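Local coordinates for EscN (Escherichia coli O127:H6, PDB 2OBL), which belongs to a bacterial type III secretion system and has the P-loop fold of the F1 alpha/beta family, at residues Q322-Q327 and E340-V345; D63-C68 and R279-C284; G58-D63 and T329-S334; K285-T290 and A311-K316; I70-G75 and S266-N271. The protein carries 1 engineered substitution. All coordinates share one frame; numbering follows the deposited sequence.

In the fold
Interactions 1, 2 and 3 form a group around helix 60-65: interactions 2 and 3 both use that helix and share Asp63, and their centres lie about 13 Å apart, each about 10 Å from the centre of interaction 1. Interaction 4 lies further out, sharing helix 275-290 with interaction 2, and closes before interaction 1 opens. Interaction 5 lies where strand 73-78 begins and strand 265-266 ends, both in the central sheet, about 26 Å from interaction 4 between centres; it is nested within the loop closed by interaction 2, itself inside that of interaction 3. Interactions 2 and 3 join the nucleotide-binding region to the helical C-terminal region, while 1 and 4 hold the latter together.

Interaction 1: residues Q322-Q327 and E340-V345; sequences QNFIQQ and ESLFKV
In the helix-loop-helix at the C-terminal end of the chain, helix 318-325 packs on helix 335-345 through Phe324, which meets Ser341, Leu342 and Val345. With CG anti to the backbone N (chi1 176°), the Phe324 ring reaches across to the other helix. Its CD1 lies 3.8 Å from Ser341 CB, which approaches the ring edge near its plane. Further round, Phe324 CE1 comes 3.6 Å from Leu342 N, an oblique approach to the backbone itself. Phe324 CZ is 3.9 Å from Leu342 CB, and the two side chains cross obliquely. At the base of the aromatic residue, Phe324 CB touches Val345 CG1 at 3.8 Å.

No hydrogen bond spans the two helices; Ser341 OG is instead bonded to Lys337 O within its own helix. On the side of helix 318-325 turned from the contact, Gln322 NE2 donates to Gln326 OE1 (2.8 Å), in the carbonyl plane and on a lone pair, bridging one helical turn. Leu342 also packs on Ala280 and Cys284 of helix 275-290, so the Phe324 contact continues into that helix. A phenyl ring of one helix laid against the backbone and side chains of the next fits the helical build of this C-terminal region.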
# COMPACT_ATOMS: atom_id res chain seq x y z
N GLN A 322 19.88 10.52 -3.42
CA GLN A 322 18.68 11.32 -3.27
C GLN A 322 17.86 11.41 -4.56
O GLN A 322 16.63 11.31 -4.52
CB GLN A 322 19.01 12.72 -2.72
CG GLN A 322 19.56 12.69 -1.30
CD GLN A 322 18.60 12.06 -0.31
OE1 GLN A 322 18.96 11.16 0.45
NE2 GLN A 322 17.36 12.51 -0.33
N ASN A 323 18.52 11.58 -5.70
CA ASN A 323 17.83 11.57 -6.99
C ASN A 323 17.18 10.22 -7.31
O ASN A 323 16.22 10.14 -8.09
CB ASN A 323 18.79 11.92 -8.13
CG ASN A 323 19.13 13.39 -8.18
OD1 ASN A 323 18.58 14.19 -7.42
ND2 ASN A 323 20.04 13.75 -9.07
N PHE A 324 17.73 9.17 -6.71
CA PHE A 324 17.20 7.82 -6.89
C PHE A 324 15.92 7.62 -6.06
O PHE A 324 14.88 7.21 -6.59
CB PHE A 324 18.26 6.78 -6.50
CG PHE A 324 17.78 5.35 -6.57
CD1 PHE A 324 17.68 4.69 -7.78
CD2 PHE A 324 17.44 4.67 -5.41
CE1 PHE A 324 17.24 3.37 -7.84
CE2 PHE A 324 16.98 3.34 -5.46
CZ PHE A 324 16.89 2.70 -6.68
N ILE A 325 15.99 7.93 -4.77
CA ILE A 325 14.85 7.65 -3.89
C ILE A 325 13.77 8.72 -3.96
O ILE A 325 12.59 8.42 -3.79
CB ILE A 325 15.26 7.40 -2.42
CG1 ILE A 325 16.01 8.60 -1.85
CG2 ILE A 325 16.08 6.11 -2.32
CD1 ILE A 325 16.41 8.44 -0.37
N GLN A 326 14.17 9.96 -4.20
CA GLN A 326 13.18 10.99 -4.47
C GLN A 326 12.75 10.81 -5.92
O GLN A 326 13.58 10.51 -6.80
CB GLN A 326 13.73 12.40 -4.20
CG GLN A 326 14.02 12.67 -2.73
CD GLN A 326 14.63 14.03 -2.49
OE1 GLN A 326 15.67 14.16 -1.84
NE2 GLN A 326 13.99 15.07 -3.03
N GLN A 327 11.46 10.96 -6.17
CA GLN A 327 10.89 10.66 -7.47
C GLN A 327 9.59 11.41 -7.66
O GLN A 327 8.66 11.27 -6.87
CB GLN A 327 10.63 9.16 -7.55
CG GLN A 327 10.21 8.66 -8.92
CD GLN A 327 10.01 7.17 -8.90
OE1 GLN A 327 10.23 6.53 -7.88
NE2 GLN A 327 9.60 6.60 -10.02
N GLU A 340 19.40 -0.93 -12.50
CA GLU A 340 20.63 -0.36 -13.05
C GLU A 340 21.02 0.92 -12.29
O GLU A 340 22.19 1.17 -12.01
CB GLU A 340 20.49 -0.10 -14.55
CG GLU A 340 20.41 -1.39 -15.38
CD GLU A 340 20.41 -1.15 -16.88
OE1 GLU A 340 20.43 0.03 -17.30
OE2 GLU A 340 20.40 -2.14 -17.63
N SER A 341 20.01 1.73 -11.96
CA SER A 341 20.24 2.98 -11.26
C SER A 341 20.73 2.76 -9.83
O SER A 341 21.58 3.50 -9.33
CB SER A 341 18.97 3.84 -11.26
OG SER A 341 18.68 4.26 -12.59
N LEU A 342 20.19 1.74 -9.16
CA LEU A 342 20.62 1.38 -7.81
C LEU A 342 22.12 1.05 -7.76
O LEU A 342 22.84 1.53 -6.88
CB LEU A 342 19.82 0.19 -7.30
CG LEU A 342 20.25 -0.41 -5.96
CD1 LEU A 342 20.12 0.61 -4.82
CD2 LEU A 342 19.42 -1.64 -5.66
N PHE A 343 22.57 0.22 -8.68
CA PHE A 343 23.99 -0.14 -8.72
C PHE A 343 24.87 1.10 -8.89
O PHE A 343 25.93 1.21 -8.26
CB PHE A 343 24.26 -1.16 -9.81
CG PHE A 343 23.89 -2.56 -9.42
CD1 PHE A 343 24.87 -3.49 -9.14
CD2 PHE A 343 22.57 -2.95 -9.32
CE1 PHE A 343 24.53 -4.79 -8.78
CE2 PHE A 343 22.23 -4.24 -8.96
CZ PHE A 343 23.21 -5.15 -8.69
N LYS A 344 24.41 2.04 -9.71
CA LYS A 344 25.12 3.30 -9.92
C LYS A 344 25.26 4.15 -8.65
O LYS A 344 26.29 4.78 -8.43
CB LYS A 344 24.45 4.11 -11.04
CG LYS A 344 24.60 3.51 -12.44
CD LYS A 344 26.02 3.06 -12.75
CE LYS A 344 26.14 2.55 -14.19
NZ LYS A 344 25.01 1.63 -14.49
N VAL A 345 24.23 4.17 -7.80
CA VAL A 345 24.27 5.01 -6.59
C VAL A 345 25.15 4.46 -5.47
O VAL A 345 25.54 5.19 -4.56
CB VAL A 345 22.85 5.36 -6.04
CG1 VAL A 345 21.96 5.93 -7.13
CG2 VAL A 345 22.20 4.15 -5.38

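Interaction 2: residues D63-C68 and R279-C284; sequences DGLLTC and RAAAEC
Leu65 meets Ala281 and Cys284 where the end of helix 60-65 docks on helix 275-290, an interface between the nucleotide-binding region and the helical C-terminal region. The backbones come close here, with Leu65 CA and Ala281 CA 5.0 Å apart, as the small alanine permits. Leu65 CB makes no close approach to the opposing helix. Its chi1 of -53° sets CG anti to the carbonyl carbon, and from that branch point the two methyls part company. Of the Leu65 side chain, CD2 makes the close contacts: it lies 3.7 Å from Ala281 CA and 3.7 Å from Cys284 CB, thus settling between residues one turn apart, with Cys284 SG 3.9 Å from the same CD2. Leu65 CD2 also packs on Leu342 of helix 335-345, while CD1 turns toward Ile325 and Ile288.

The preceding residue adds a backbone contact, since Gly64 O sits 3.6 Å from Ala281 CB. No hydrogen bond joins the two segments themselves, but His277, a turn earlier on helix 275-290, bonds through NE2 to Gly64 O; other polar groups stay on their own sides. On helix 275-290, Arg279 NH2 forms a salt bridge to Glu283 OE1 at 2.8 Å, reaching it on the anti side of the carboxylate. Past the end of helix 60-65, Thr67 OG1 donates to Asp63 O at 2.8 Å, approaching from 50° above the carbonyl plane.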
# COMPACT_ATOMS: atom_id res chain seq x y z
N ASP A 63 10.82 -0.48 -5.10
CA ASP A 63 11.30 -1.52 -6.01
C ASP A 63 12.80 -1.79 -5.82
O ASP A 63 13.27 -2.94 -5.94
CB ASP A 63 11.05 -1.12 -7.47
CG ASP A 63 9.57 -0.99 -7.81
OD1 ASP A 63 8.71 -1.53 -7.09
OD2 ASP A 63 9.26 -0.34 -8.84
N GLY A 64 13.55 -0.73 -5.55
CA GLY A 64 15.00 -0.84 -5.38
C GLY A 64 15.43 -1.37 -4.02
O GLY A 64 16.27 -2.27 -3.94
N LEU A 65 14.86 -0.81 -2.95
CA LEU A 65 15.38 -1.05 -1.59
C LEU A 65 14.48 -1.87 -0.69
O LEU A 65 14.92 -2.31 0.38
CB LEU A 65 15.65 0.29 -0.89
CG LEU A 65 16.52 1.29 -1.64
CD1 LEU A 65 16.62 2.57 -0.82
CD2 LEU A 65 17.91 0.69 -1.88
N LEU A 66 13.21 -2.03 -1.08
CA LEU A 66 12.22 -2.66 -0.19
C LEU A 66 11.28 -3.50 -1.04
O LEU A 66 10.06 -3.43 -0.88
CB LEU A 66 11.42 -1.57 0.53
CG LEU A 66 12.18 -0.55 1.36
CD1 LEU A 66 11.39 0.78 1.54
CD2 LEU A 66 12.52 -1.17 2.70
N THR A 67 11.85 -4.27 -1.95
CA THR A 67 11.10 -4.89 -3.03
C THR A 67 9.92 -5.73 -2.58
O THR A 67 10.05 -6.60 -1.70
CB THR A 67 12.00 -5.74 -3.92
OG1 THR A 67 13.26 -5.05 -4.11
CG2 THR A 67 11.33 -5.99 -5.25
N CYS A 68 8.77 -5.47 -3.18
CA CYS A 68 7.53 -6.18 -2.87
C CYS A 68 7.48 -7.48 -3.64
O CYS A 68 8.16 -7.63 -4.65
CB CYS A 68 6.31 -5.35 -3.26
SG CYS A 68 6.12 -3.81 -2.38
N ARG A 279 22.46 -6.96 -2.06
CA ARG A 279 23.71 -6.36 -1.59
C ARG A 279 23.77 -4.87 -1.88
O ARG A 279 24.15 -4.08 -1.01
CB ARG A 279 24.95 -7.04 -2.20
CG ARG A 279 26.26 -6.49 -1.62
CD ARG A 279 27.38 -6.32 -2.66
NE ARG A 279 27.07 -5.31 -3.68
CZ ARG A 279 27.13 -3.98 -3.51
NH1 ARG A 279 26.83 -3.17 -4.52
NH2 ARG A 279 27.47 -3.46 -2.33
N ALA A 280 23.42 -4.49 -3.10
CA ALA A 280 23.39 -3.07 -3.47
C ALA A 280 22.39 -2.31 -2.61
O ALA A 280 22.67 -1.20 -2.17
CB ALA A 280 23.06 -2.90 -4.94
N ALA A 281 21.21 -2.89 -2.41
CA ALA A 281 20.19 -2.25 -1.57
C ALA A 281 20.68 -2.06 -0.14
O ALA A 281 20.42 -1.04 0.49
CB ALA A 281 18.91 -3.06 -1.56
N ALA A 282 21.39 -3.06 0.38
CA ALA A 282 21.88 -3.00 1.75
C ALA A 282 22.89 -1.87 1.91
O ALA A 282 22.88 -1.15 2.91
CB ALA A 282 22.48 -4.33 2.16
N GLU A 283 23.78 -1.73 0.93
CA GLU A 283 24.75 -0.65 0.94
C GLU A 283 24.05 0.70 0.82
O GLU A 283 24.38 1.63 1.55
CB GLU A 283 25.80 -0.83 -0.16
CG GLU A 283 26.68 0.40 -0.32
CD GLU A 283 28.02 0.11 -0.95
OE1 GLU A 283 28.12 -0.83 -1.78
OE2 GLU A 283 28.99 0.84 -0.64
N CYS A 284 23.07 0.81 -0.09
CA CYS A 284 22.35 2.06 -0.27
C CYS A 284 21.69 2.47 1.04
O CYS A 284 21.74 3.64 1.43
CB CYS A 284 21.30 1.97 -1.39
SG CYS A 284 20.60 3.58 -1.85

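Interaction 3: residues G58-D63 and T329-S334; sequences GVRAID and TKDISS
Arg60 holds Asp331 end-on, with one guanidinium nitrogen on each carboxylate oxygen. Arg60 NH1 donates to Asp331 OD1 at 2.8 Å, and Arg60 NH2 donates to Asp331 OD2, also at 2.8 Å. Both acceptors lie close to the guanidinium plane, yet the donors meet the carboxylate from 47° above its own plane, because the two flat groups are turned 53° apart. The remaining guanidinium donors are engaged too: NE bonds to Phe324 O, NH2 also reaches Gln326 O, and NH1 makes a weak bond to a water 3.1 Å away. That water lies 2.9 Å from Ser333 OG, which is also hydrogen-bonded to Thr338 OG1. The bend at chi3 (-62°) turns the guanidinium while the Arg60 methylenes CG and CD run beside Ser333.

This cluster ties the N-terminal end of helix 60-65, with Val59 at the N-cap, to the loop between helices 318-325 and 335-345. Asp331 is the centre of an inverse gamma turn in that loop. The Arg60 backbone N is taken by Gln327 OE1. A second water accepts from Ser333 N at 2.7 Å and donates to Gly58 O at 3.3 Å, bridging the two backbones. On the helix side, Asp63 OD1 accepts from Leu57 N. Asp63 OD2 accepts on its syn lone pair from Gly58 N at 2.8 Å, with a weaker bond from Val59 N; a third water donates to it and weakly to Ser333 O.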
# COMPACT_ATOMS: atom_id res chain seq x y z
N GLY A 58 6.68 0.52 -9.52
CA GLY A 58 7.06 1.69 -10.30
C GLY A 58 7.44 2.84 -9.38
O GLY A 58 7.25 4.01 -9.73
N VAL A 59 7.94 2.50 -8.20
CA VAL A 59 8.46 3.48 -7.25
C VAL A 59 9.88 3.04 -6.92
O VAL A 59 10.09 1.98 -6.33
CB VAL A 59 7.62 3.52 -5.94
CG1 VAL A 59 8.20 4.53 -4.96
CG2 VAL A 59 6.17 3.87 -6.25
N ARG A 60 10.86 3.84 -7.34
CA ARG A 60 12.27 3.45 -7.21
C ARG A 60 12.69 3.07 -5.80
O ARG A 60 13.36 2.07 -5.60
CB ARG A 60 13.20 4.55 -7.72
CG ARG A 60 13.18 4.70 -9.23
CD ARG A 60 14.35 5.56 -9.71
NE ARG A 60 14.28 6.91 -9.17
CZ ARG A 60 13.84 7.97 -9.84
NH1 ARG A 60 13.43 7.84 -11.10
NH2 ARG A 60 13.80 9.16 -9.25
N ALA A 61 12.28 3.85 -4.81
CA ALA A 61 12.71 3.60 -3.45
C ALA A 61 12.25 2.22 -3.01
O ALA A 61 13.00 1.50 -2.34
CB ALA A 61 12.16 4.65 -2.53
N ILE A 62 11.03 1.84 -3.38
CA ILE A 62 10.46 0.56 -2.94
C ILE A 62 10.96 -0.60 -3.79
O ILE A 62 11.49 -1.58 -3.27
CB ILE A 62 8.91 0.59 -2.94
CG1 ILE A 62 8.40 1.69 -2.00
CG2 ILE A 62 8.34 -0.77 -2.50
CD1 ILE A 62 6.90 1.97 -2.13
N ASP A 63 10.82 -0.48 -5.10
CA ASP A 63 11.30 -1.52 -6.01
C ASP A 63 12.80 -1.79 -5.82
O ASP A 63 13.27 -2.94 -5.94
CB ASP A 63 11.05 -1.12 -7.47
CG ASP A 63 9.57 -0.99 -7.81
OD1 ASP A 63 8.71 -1.53 -7.09
OD2 ASP A 63 9.26 -0.34 -8.84
N THR A 329 6.05 12.46 -9.76
CA THR A 329 4.98 11.71 -10.39
C THR A 329 5.28 11.37 -11.85
O THR A 329 4.98 10.27 -12.31
CB THR A 329 3.66 12.49 -10.28
OG1 THR A 329 3.21 12.49 -8.92
CG2 THR A 329 2.59 11.88 -11.16
N LYS A 330 5.87 12.30 -12.58
CA LYS A 330 6.16 12.07 -14.00
C LYS A 330 7.55 11.46 -14.24
O LYS A 330 7.91 11.15 -15.37
CB LYS A 330 5.97 13.35 -14.81
CG LYS A 330 7.11 14.35 -14.71
CD LYS A 330 6.90 15.48 -15.71
CE LYS A 330 7.94 16.58 -15.55
NZ LYS A 330 7.66 17.72 -16.47
N ASP A 331 8.31 11.30 -13.16
CA ASP A 331 9.63 10.67 -13.20
C ASP A 331 9.46 9.16 -13.24
O ASP A 331 9.46 8.50 -12.19
CB ASP A 331 10.41 11.09 -11.95
CG ASP A 331 11.83 10.57 -11.92
OD1 ASP A 331 12.20 9.74 -12.78
OD2 ASP A 331 12.58 10.99 -11.01
N ILE A 332 9.32 8.62 -14.45
CA ILE A 332 9.00 7.20 -14.69
C ILE A 332 10.27 6.34 -14.75
O ILE A 332 11.31 6.80 -15.22
CB ILE A 332 8.22 7.03 -16.03
CG1 ILE A 332 7.02 7.99 -16.09
CG2 ILE A 332 7.78 5.58 -16.23
CD1 ILE A 332 6.16 7.98 -14.83
N SER A 333 10.16 5.09 -14.29
CA SER A 333 11.32 4.20 -14.19
C SER A 333 10.92 2.71 -14.22
O SER A 333 10.23 2.23 -13.33
CB SER A 333 12.10 4.51 -12.90
OG SER A 333 13.33 3.82 -12.85
N SER A 334 11.36 1.99 -15.24
CA SER A 334 11.08 0.56 -15.34
C SER A 334 11.90 -0.20 -14.30
O SER A 334 12.82 0.35 -13.68
CB SER A 334 11.45 0.06 -16.73
OG SER A 334 12.85 -0.12 -16.79
O HOH W 1 8.02 4.30 -12.92
O HOH W 2 15.05 6.10 -13.16
O HOH W 3 10.86 0.22 -10.74

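Interaction 4: residues K285-T290 and A311-K316; sequences KKLIAT and ADKAIK
Lys286 O is gripped twice by Thr290, the residue that also leans on Ala314 across the contact. Thr290 N donates to Lys286 O at 2.9 Å and Thr290 OG1 donates to it at 3.0 Å, the two reaching the carbonyl from opposite faces of its plane. The hydroxyl gets there because chi1 of 61° places OG1 between the backbone N and the carbonyl carbon. The same rotation lays Thr290 OG1 3.6 Å from Ala314 CB. That methyl is also 3.6 Å from Leu287 O, so it nests against the final turn of helix 275-290.

Leu287 supplies the rest of the contact through one branch: its CD2 lies 3.9 Å from Lys313 CB and 3.8 Å from Ala314 N. The extended Lys313 chain runs on past this methyl, and its NZ forms a salt bridge with Glu283 OE2 and a hydrogen bond with Val346 O. The segments 285-290 and 311-316 cross at -91°, their axes 8.5 Å apart at closest approach, and Ala314 lies near this crossing with its CA 4.9 Å from Leu287 CA. Next along the chain, helix 318-325 packs on the same end of helix 275-290, its Ile321 touching both Leu287 and Ile288.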
# COMPACT_ATOMS: atom_id res chain seq x y z
N LYS A 285 21.07 1.51 1.72
CA LYS A 285 20.42 1.79 3.00
C LYS A 285 21.42 2.30 4.04
O LYS A 285 21.15 3.26 4.77
CB LYS A 285 19.71 0.55 3.53
CG LYS A 285 18.37 0.27 2.86
CD LYS A 285 17.79 -1.03 3.35
CE LYS A 285 17.39 -1.89 2.19
NZ LYS A 285 17.14 -3.31 2.61
N LYS A 286 22.58 1.66 4.09
CA LYS A 286 23.62 2.06 5.03
C LYS A 286 24.12 3.46 4.69
O LYS A 286 24.34 4.28 5.58
CB LYS A 286 24.77 1.05 5.03
CG LYS A 286 24.47 -0.20 5.86
CD LYS A 286 25.23 -1.42 5.36
CE LYS A 286 24.78 -2.69 6.10
NZ LYS A 286 25.57 -3.90 5.69
N LEU A 287 24.26 3.73 3.40
CA LEU A 287 24.71 5.05 2.96
C LEU A 287 23.70 6.12 3.36
O LEU A 287 24.09 7.18 3.87
CB LEU A 287 24.99 5.08 1.46
CG LEU A 287 26.23 4.30 1.01
CD1 LEU A 287 26.40 4.40 -0.49
CD2 LEU A 287 27.49 4.79 1.72
N ILE A 288 22.42 5.85 3.12
CA ILE A 288 21.34 6.75 3.55
C ILE A 288 21.39 7.01 5.05
O ILE A 288 21.24 8.15 5.49
CB ILE A 288 19.96 6.18 3.17
CG1 ILE A 288 19.76 6.22 1.66
CG2 ILE A 288 18.85 6.97 3.87
CD1 ILE A 288 18.50 5.49 1.18
N ALA A 289 21.60 5.95 5.84
CA ALA A 289 21.61 6.07 7.29
C ALA A 289 22.82 6.85 7.81
O ALA A 289 22.73 7.57 8.81
CB ALA A 289 21.55 4.69 7.94
N THR A 290 23.96 6.71 7.14
CA THR A 290 25.20 7.29 7.63
C THR A 290 25.44 8.73 7.17
O THR A 290 26.32 9.41 7.69
CB THR A 290 26.44 6.41 7.28
OG1 THR A 290 26.57 6.29 5.85
CG2 THR A 290 26.30 5.02 7.88
N ALA A 311 31.33 6.99 6.04
CA ALA A 311 30.77 8.34 6.01
C ALA A 311 31.17 9.11 4.75
O ALA A 311 30.41 9.93 4.25
CB ALA A 311 31.16 9.12 7.26
N ASP A 312 32.37 8.84 4.25
CA ASP A 312 32.91 9.57 3.10
C ASP A 312 32.14 9.25 1.82
O ASP A 312 31.85 10.15 1.02
CB ASP A 312 34.40 9.25 2.91
CG ASP A 312 35.24 9.63 4.12
OD1 ASP A 312 34.83 10.54 4.87
OD2 ASP A 312 36.30 9.00 4.32
N LYS A 313 31.81 7.98 1.64
CA LYS A 313 31.05 7.53 0.47
C LYS A 313 29.64 8.11 0.47
O LYS A 313 29.10 8.46 -0.58
CB LYS A 313 30.98 6.01 0.45
CG LYS A 313 30.52 5.44 -0.87
CD LYS A 313 30.63 3.93 -0.88
CE LYS A 313 30.35 3.38 -2.26
NZ LYS A 313 30.43 1.90 -2.27
N ALA A 314 29.05 8.22 1.66
CA ALA A 314 27.70 8.73 1.83
C ALA A 314 27.55 10.16 1.31
O ALA A 314 26.55 10.50 0.68
CB ALA A 314 27.29 8.66 3.29
N ILE A 315 28.56 10.99 1.57
CA ILE A 315 28.54 12.37 1.11
C ILE A 315 28.76 12.42 -0.40
O ILE A 315 28.08 13.14 -1.12
CB ILE A 315 29.63 13.22 1.79
CG1 ILE A 315 29.69 12.92 3.30
CG2 ILE A 315 29.40 14.71 1.53
CD1 ILE A 315 28.50 13.44 4.09
N LYS A 316 29.74 11.63 -0.84
CA LYS A 316 30.08 11.55 -2.25
C LYS A 316 28.90 11.08 -3.08
O LYS A 316 28.71 11.52 -4.21
CB LYS A 316 31.26 10.59 -2.43
CG LYS A 316 31.82 10.51 -3.83
CD LYS A 316 32.77 9.33 -3.95
CE LYS A 316 33.67 9.23 -2.73
NZ LYS A 316 34.42 7.94 -2.71

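Interaction 5: residues I70-G75 and S266-N271; sequences IGQRIG and SRVMHN
A chi1 of -160° swings the Gln72 side chain away from its own N, and chi2 of -179° keeps it extended as far as Val268. With chi1 of -51°, Val268 CG1 lies opposite its carbonyl carbon, which leaves CG2 in the remaining position, flanked by both backbone bonds and facing the amide. Val268 CG2 lies 3.6 Å from Gln72 CD, 3.6 Å from Gln72 NE2 and 3.7 Å from Gln72 OE1. The near equality of these lengths means that the methyl rests over the face of the amide group rather than at its edge. Val268 CG1 stays further off, 4.1 Å from Gln72 NE2 and 4.2 Å from Gln72 CG.

Gln72 directly precedes strand 73-78 of the central sheet, whose far end leads into a probable P-loop. Segment 266-271 runs from the end of strand 265-266 of the same sheet into helix 269-272. Ser266 OG caps the entry to that helix with weak bonds from Val268 N at 3.4 Å and Met269 N at 3.1 Å. It is also hydrogen-bonded to Thr67 O, its strongest partner. Gln72 NE2 lies 3.5 Å from Ser266 OG.

The amide finds its polar partners outside these two segments: Gln72 OE1 accepts from Gly69 N, and Gln72 NE2 makes a weak bond to Asp241 O. Gly69 N would thus help to fix the flip of the amide, leaving its face to the valine methyl. Since no hydrogen bond joins the segments, the contact probably depends on van der Waals fit, with the Gln72 amide and Ser266 OG each finding their strongest polar partner outside the two segments.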
# COMPACT_ATOMS: atom_id res chain seq x y z
N ILE A 70 4.83 -10.77 -5.27
CA ILE A 70 3.48 -11.14 -5.68
C ILE A 70 2.79 -11.94 -4.58
O ILE A 70 3.31 -12.98 -4.13
CB ILE A 70 3.48 -11.93 -7.01
CG1 ILE A 70 4.07 -11.07 -8.13
CG2 ILE A 70 2.08 -12.37 -7.37
CD1 ILE A 70 4.09 -11.78 -9.50
N GLY A 71 1.65 -11.42 -4.12
CA GLY A 71 0.85 -12.04 -3.06
C GLY A 71 1.17 -11.53 -1.66
O GLY A 71 0.63 -12.02 -0.68
N GLN A 72 2.07 -10.56 -1.56
CA GLN A 72 2.42 -9.94 -0.29
C GLN A 72 1.26 -9.12 0.25
O GLN A 72 0.46 -8.59 -0.53
CB GLN A 72 3.62 -9.02 -0.50
CG GLN A 72 4.39 -8.68 0.74
CD GLN A 72 5.54 -7.74 0.46
OE1 GLN A 72 5.68 -7.24 -0.65
NE2 GLN A 72 6.35 -7.46 1.48
N ARG A 73 1.18 -9.05 1.58
CA ARG A 73 0.37 -8.05 2.28
C ARG A 73 1.29 -6.94 2.79
O ARG A 73 2.21 -7.21 3.56
CB ARG A 73 -0.40 -8.66 3.46
CG ARG A 73 -1.56 -9.59 3.05
CD ARG A 73 -1.07 -10.97 2.72
NE ARG A 73 -0.15 -11.44 3.77
CZ ARG A 73 -0.53 -12.04 4.89
NH1 ARG A 73 -1.82 -12.32 5.10
NH2 ARG A 73 0.38 -12.40 5.78
N ILE A 74 1.04 -5.72 2.33
CA ILE A 74 1.95 -4.59 2.58
C ILE A 74 1.18 -3.48 3.26
O ILE A 74 0.07 -3.17 2.85
CB ILE A 74 2.47 -4.04 1.23
CG1 ILE A 74 3.14 -5.15 0.41
CG2 ILE A 74 3.37 -2.82 1.43
CD1 ILE A 74 2.95 -4.99 -1.10
N GLY A 75 1.76 -2.87 4.29
CA GLY A 75 1.11 -1.72 4.92
C GLY A 75 1.84 -0.44 4.55
O GLY A 75 3.07 -0.43 4.44
N SER A 266 10.76 -4.94 3.88
CA SER A 266 10.05 -5.96 3.12
C SER A 266 10.54 -7.30 3.59
O SER A 266 11.73 -7.63 3.39
CB SER A 266 10.34 -5.83 1.63
OG SER A 266 9.79 -6.95 0.97
N ARG A 267 9.66 -8.10 4.19
CA ARG A 267 10.05 -9.42 4.69
C ARG A 267 10.30 -10.41 3.56
O ARG A 267 10.84 -11.49 3.79
CB ARG A 267 9.00 -10.00 5.64
CG ARG A 267 8.76 -9.20 6.91
CD ARG A 267 7.82 -9.94 7.85
NE ARG A 267 8.46 -11.12 8.45
CZ ARG A 267 9.04 -11.11 9.65
NH1 ARG A 267 9.05 -10.00 10.37
NH2 ARG A 267 9.59 -12.22 10.14
N VAL A 268 9.88 -10.05 2.34
CA VAL A 268 9.97 -10.97 1.20
C VAL A 268 11.07 -10.61 0.21
O VAL A 268 11.39 -11.40 -0.67
CB VAL A 268 8.62 -11.10 0.44
CG1 VAL A 268 7.45 -11.41 1.40
CG2 VAL A 268 8.34 -9.85 -0.41
N MET A 269 11.63 -9.41 0.32
CA MET A 269 12.62 -8.94 -0.64
C MET A 269 13.72 -9.94 -0.94
O MET A 269 14.04 -10.20 -2.10
CB MET A 269 13.24 -7.63 -0.18
CG MET A 269 14.37 -7.14 -1.09
SD MET A 269 14.87 -5.46 -0.68
CE MET A 269 16.02 -5.16 -2.04
N HIS A 270 14.32 -10.49 0.11
CA HIS A 270 15.46 -11.39 -0.09
C HIS A 270 15.10 -12.64 -0.90
O HIS A 270 15.97 -13.32 -1.46
CB HIS A 270 16.08 -11.77 1.26
CG HIS A 270 15.23 -12.68 2.08
ND1 HIS A 270 14.10 -12.25 2.74
CD2 HIS A 270 15.35 -14.00 2.35
CE1 HIS A 270 13.55 -13.27 3.38
NE2 HIS A 270 14.29 -14.34 3.16
N ASN A 271 13.80 -12.92 -0.96
CA ASN A 271 13.28 -14.07 -1.71
C ASN A 271 12.87 -13.74 -3.14
O ASN A 271 12.57 -14.66 -3.92
CB ASN A 271 12.06 -14.66 -0.99
CG ASN A 271 12.41 -15.33 0.31
OD1 ASN A 271 11.62 -15.31 1.27
ND2 ASN A 271 13.60 -15.93 0.37